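Local coordinates for protein SorB (Sorangium cellulosum, PDB 6B2V) that serves as a pyran synthase domain in module nine of the trans-acyltransferase polyketide assembly line that makes the antibiotic sorangicin, at residues His183-Pro195 / Arg246-Glu258. Sequence-based numbering, arbitrary orientation.
Sequences HSDHEALASLQAP and RRGAYVHARRAAE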
# COMPACT_ATOMS: atom_id res chain seq x y z
N HIS A 183 9.26 -18.02 -5.10
CA HIS A 183 8.06 -18.42 -4.45
C HIS A 183 7.80 -19.93 -4.36
O HIS A 183 8.36 -20.66 -5.05
CB HIS A 183 6.86 -17.72 -5.15
CG HIS A 183 6.48 -18.28 -6.48
ND1 HIS A 183 5.53 -19.25 -6.61
CD2 HIS A 183 6.90 -18.00 -7.73
CE1 HIS A 183 5.37 -19.54 -7.88
NE2 HIS A 183 6.19 -18.80 -8.58
N SER A 184 6.98 -20.27 -3.41
CA SER A 184 6.39 -21.61 -3.30
C SER A 184 4.92 -21.53 -3.73
O SER A 184 4.50 -20.60 -4.34
CB SER A 184 6.42 -22.17 -1.87
OG SER A 184 5.63 -21.43 -1.05
N ASP A 185 4.15 -22.53 -3.39
CA ASP A 185 2.74 -22.45 -3.75
C ASP A 185 1.95 -21.51 -2.88
O ASP A 185 0.86 -21.24 -3.20
CB ASP A 185 2.05 -23.83 -3.79
CG ASP A 185 2.12 -24.58 -2.51
OD1 ASP A 185 2.68 -24.13 -1.56
OD2 ASP A 185 1.59 -25.67 -2.50
N HIS A 186 2.50 -21.04 -1.77
CA HIS A 186 1.80 -20.18 -0.85
C HIS A 186 2.60 -19.04 -0.18
O HIS A 186 2.10 -18.34 0.59
CB HIS A 186 1.18 -20.98 0.28
CG HIS A 186 2.20 -21.60 1.16
ND1 HIS A 186 2.88 -22.73 0.81
CD2 HIS A 186 2.70 -21.21 2.35
CE1 HIS A 186 3.73 -23.04 1.76
NE2 HIS A 186 3.64 -22.13 2.71
N GLU A 187 3.84 -18.89 -0.58
CA GLU A 187 4.74 -17.92 -0.01
C GLU A 187 5.65 -17.35 -1.12
O GLU A 187 5.97 -17.97 -2.05
CB GLU A 187 5.57 -18.61 1.11
CG GLU A 187 6.58 -17.81 1.91
CD GLU A 187 7.14 -18.61 3.08
OE1 GLU A 187 7.17 -19.82 2.97
OE2 GLU A 187 7.53 -18.01 4.06
N ALA A 188 6.01 -16.09 -0.92
CA ALA A 188 6.90 -15.42 -1.85
C ALA A 188 7.90 -14.48 -1.15
O ALA A 188 7.62 -13.91 -0.18
CB ALA A 188 6.08 -14.61 -2.84
N LEU A 189 9.07 -14.41 -1.75
CA LEU A 189 10.12 -13.55 -1.30
C LEU A 189 10.74 -12.77 -2.48
O LEU A 189 11.24 -13.30 -3.40
CB LEU A 189 11.18 -14.35 -0.58
CG LEU A 189 12.30 -13.59 0.09
CD1 LEU A 189 11.85 -12.90 1.35
CD2 LEU A 189 13.48 -14.51 0.34
N ALA A 190 10.66 -11.46 -2.33
CA ALA A 190 11.23 -10.55 -3.32
C ALA A 190 12.39 -9.78 -2.72
O ALA A 190 12.28 -9.33 -1.66
CB ALA A 190 10.20 -9.54 -3.80
N SER A 191 13.48 -9.71 -3.45
CA SER A 191 14.58 -8.87 -3.02
C SER A 191 14.40 -7.48 -3.66
O SER A 191 13.86 -7.37 -4.70
CB SER A 191 15.92 -9.46 -3.31
OG SER A 191 16.14 -9.40 -4.66
N LEU A 192 14.84 -6.46 -2.95
CA LEU A 192 14.68 -5.09 -3.38
C LEU A 192 15.97 -4.34 -3.56
O LEU A 192 16.89 -4.58 -2.89
CB LEU A 192 13.91 -4.27 -2.35
CG LEU A 192 12.56 -4.81 -1.96
CD1 LEU A 192 11.97 -3.92 -0.90
CD2 LEU A 192 11.60 -4.98 -3.12
N GLN A 193 15.97 -3.46 -4.53
CA GLN A 193 17.09 -2.54 -4.76
C GLN A 193 16.48 -1.15 -4.98
O GLN A 193 15.62 -0.98 -5.78
CB GLN A 193 17.87 -2.96 -5.96
CG GLN A 193 19.09 -2.10 -6.23
CD GLN A 193 19.94 -2.69 -7.32
OE1 GLN A 193 19.98 -3.90 -7.51
NE2 GLN A 193 20.59 -1.82 -8.08
N ALA A 194 16.98 -0.19 -4.24
CA ALA A 194 16.45 1.13 -4.40
C ALA A 194 16.83 1.73 -5.72
O ALA A 194 17.88 1.53 -6.21
CB ALA A 194 16.91 2.03 -3.27
N PRO A 195 15.96 2.58 -6.22
CA PRO A 195 16.28 3.36 -7.41
C PRO A 195 17.44 4.30 -7.07
O PRO A 195 17.65 4.65 -5.95
CB PRO A 195 14.98 4.12 -7.66
CG PRO A 195 13.92 3.21 -7.12
CD PRO A 195 14.55 2.71 -5.86
N ARG A 246 12.35 2.93 3.66
CA ARG A 246 13.42 3.13 2.71
C ARG A 246 14.61 2.25 2.99
O ARG A 246 15.42 2.05 2.15
CB ARG A 246 13.83 4.58 2.57
CG ARG A 246 12.83 5.37 1.79
CD ARG A 246 13.22 6.81 1.60
NE ARG A 246 13.67 7.41 2.81
CZ ARG A 246 12.93 8.24 3.53
NH1 ARG A 246 11.68 8.47 3.13
NH2 ARG A 246 13.40 8.78 4.65
N ARG A 247 14.64 1.63 4.14
CA ARG A 247 15.68 0.66 4.42
C ARG A 247 15.29 -0.75 3.92
O ARG A 247 15.93 -1.71 4.20
CB ARG A 247 16.03 0.58 5.89
CG ARG A 247 16.54 1.89 6.41
CD ARG A 247 17.63 2.50 5.56
NE ARG A 247 18.74 1.59 5.44
CZ ARG A 247 19.62 1.64 4.48
NH1 ARG A 247 19.55 2.57 3.58
NH2 ARG A 247 20.58 0.76 4.44
N GLY A 248 14.25 -0.79 3.14
CA GLY A 248 13.81 -2.07 2.66
C GLY A 248 14.76 -2.88 1.81
O GLY A 248 15.42 -2.37 0.95
N ALA A 249 14.78 -4.18 2.12
CA ALA A 249 15.59 -5.09 1.37
C ALA A 249 14.85 -6.32 0.85
O ALA A 249 15.28 -6.88 -0.11
CB ALA A 249 16.79 -5.52 2.19
N TYR A 250 13.79 -6.74 1.54
CA TYR A 250 13.01 -7.89 1.11
C TYR A 250 11.53 -7.68 1.37
O TYR A 250 11.18 -7.01 2.26
CB TYR A 250 13.43 -9.18 1.86
CG TYR A 250 14.78 -9.70 1.51
CD1 TYR A 250 14.90 -10.50 0.44
CD2 TYR A 250 15.89 -9.39 2.21
CE1 TYR A 250 16.10 -11.00 0.05
CE2 TYR A 250 17.14 -9.89 1.81
CZ TYR A 250 17.20 -10.68 0.71
OH TYR A 250 18.35 -11.29 0.22
N VAL A 251 10.70 -8.33 0.58
CA VAL A 251 9.26 -8.35 0.75
C VAL A 251 8.89 -9.85 0.88
O VAL A 251 9.23 -10.60 0.07
CB VAL A 251 8.56 -7.71 -0.44
CG1 VAL A 251 7.06 -7.88 -0.34
CG2 VAL A 251 8.86 -6.24 -0.53
N HIS A 252 8.18 -10.17 1.95
CA HIS A 252 7.75 -11.50 2.31
C HIS A 252 6.25 -11.54 2.39
O HIS A 252 5.69 -11.03 3.25
CB HIS A 252 8.34 -11.87 3.67
CG HIS A 252 8.01 -13.26 4.11
ND1 HIS A 252 7.74 -13.59 5.41
CD2 HIS A 252 7.88 -14.40 3.41
CE1 HIS A 252 7.46 -14.87 5.48
NE2 HIS A 252 7.58 -15.40 4.28
N ALA A 253 5.67 -12.24 1.43
CA ALA A 253 4.24 -12.42 1.30
C ALA A 253 3.82 -13.88 1.41
O ALA A 253 4.47 -14.74 0.94
CB ALA A 253 3.81 -11.98 -0.09
N ARG A 254 2.49 -14.15 1.68
CA ARG A 254 2.11 -15.39 2.30
C ARG A 254 0.62 -15.36 2.62
O ARG A 254 0.05 -14.36 2.78
CB ARG A 254 2.93 -15.66 3.60
CG ARG A 254 2.72 -14.66 4.70
CD ARG A 254 3.62 -14.92 5.91
NE ARG A 254 3.34 -13.95 6.95
CZ ARG A 254 3.85 -12.75 6.99
NH1 ARG A 254 3.50 -11.91 7.96
NH2 ARG A 254 4.68 -12.38 6.06
N ARG A 255 0.03 -16.46 2.09
CA ARG A 255 -1.38 -16.59 2.29
C ARG A 255 -1.62 -16.45 3.79
O ARG A 255 -0.92 -17.01 4.56
CB ARG A 255 -1.89 -17.93 1.72
CG ARG A 255 -3.39 -18.20 1.80
CD ARG A 255 -4.22 -17.32 0.90
NE ARG A 255 -5.63 -17.73 0.78
CZ ARG A 255 -6.07 -18.63 -0.05
NH1 ARG A 255 -7.34 -18.93 -0.05
NH2 ARG A 255 -5.27 -19.26 -0.88
N ALA A 256 -2.67 -15.72 4.15
CA ALA A 256 -3.04 -15.53 5.52
C ALA A 256 -3.64 -16.79 6.11
O ALA A 256 -3.98 -17.69 5.43
CB ALA A 256 -4.01 -14.39 5.63
N ALA A 257 -3.73 -16.78 7.42
CA ALA A 257 -4.33 -17.90 8.14
C ALA A 257 -5.78 -18.11 7.73
O ALA A 257 -6.20 -19.22 7.60
CB ALA A 257 -4.21 -17.70 9.62
N GLU A 258 -6.53 -17.05 7.58
CA GLU A 258 -7.89 -17.16 7.12
C GLU A 258 -8.12 -16.09 6.04
O GLU A 258 -7.46 -15.10 6.00
CB GLU A 258 -8.88 -16.96 8.30
CG GLU A 258 -8.84 -18.02 9.41
CD GLU A 258 -9.12 -19.47 8.90
OE1 GLU A 258 -10.00 -19.64 8.04
OE2 GLU A 258 -8.48 -20.42 9.37
O HOH W 1 17.73 -2.91 -0.60
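Tyr250 reaches across the strand pair and fills the hollow between Ser191 and Leu189. The phenol ring leans over the 187-192 strand, its CE1 3.7 Å from Ser191 CB and its CD1 4.0 Å from Leu189 CD1, so that CE1 and CD1 come obliquely against the two residues flanking Ala190. Leu189 itself has CG anti to the backbone N (chi1 -174°), which carries CD1 over the carbonyl of Val251. Further along this face, His252 NE2 donates to Glu187 OE2 at 2.6 Å, nearly straight and close to the imidazole plane, and OE2 receives the N-H on its anti lone pair; the carboxylate is turned 35° from the ring. A salt bridge from Glu187 OE1 to Arg153 holds the other oxygen and should help fix that tilt. The strands run antiparallel in the C-terminal of two predicted hotdog folds, the double-hotdog architecture of polyketide synthase dehydratases, and the opposite face lies against the helix 207-225. Small residues keep that side shallow: Ala188 and Ala253 bring their CB atoms to 4.4 Å, while Ala190 leaves room for Val251, and both of these touch Pro216 of the helix. Val251 CG2 then meets Leu192 CD1 at 3.9 Å, the leucine methyl also lying against Gly248 C. Where the strands part beyond the Leu192 N to Ala249 O bond, a water lies within hydrogen-bonding distance of both Leu192 O and Gly248 O and bridges the two segments.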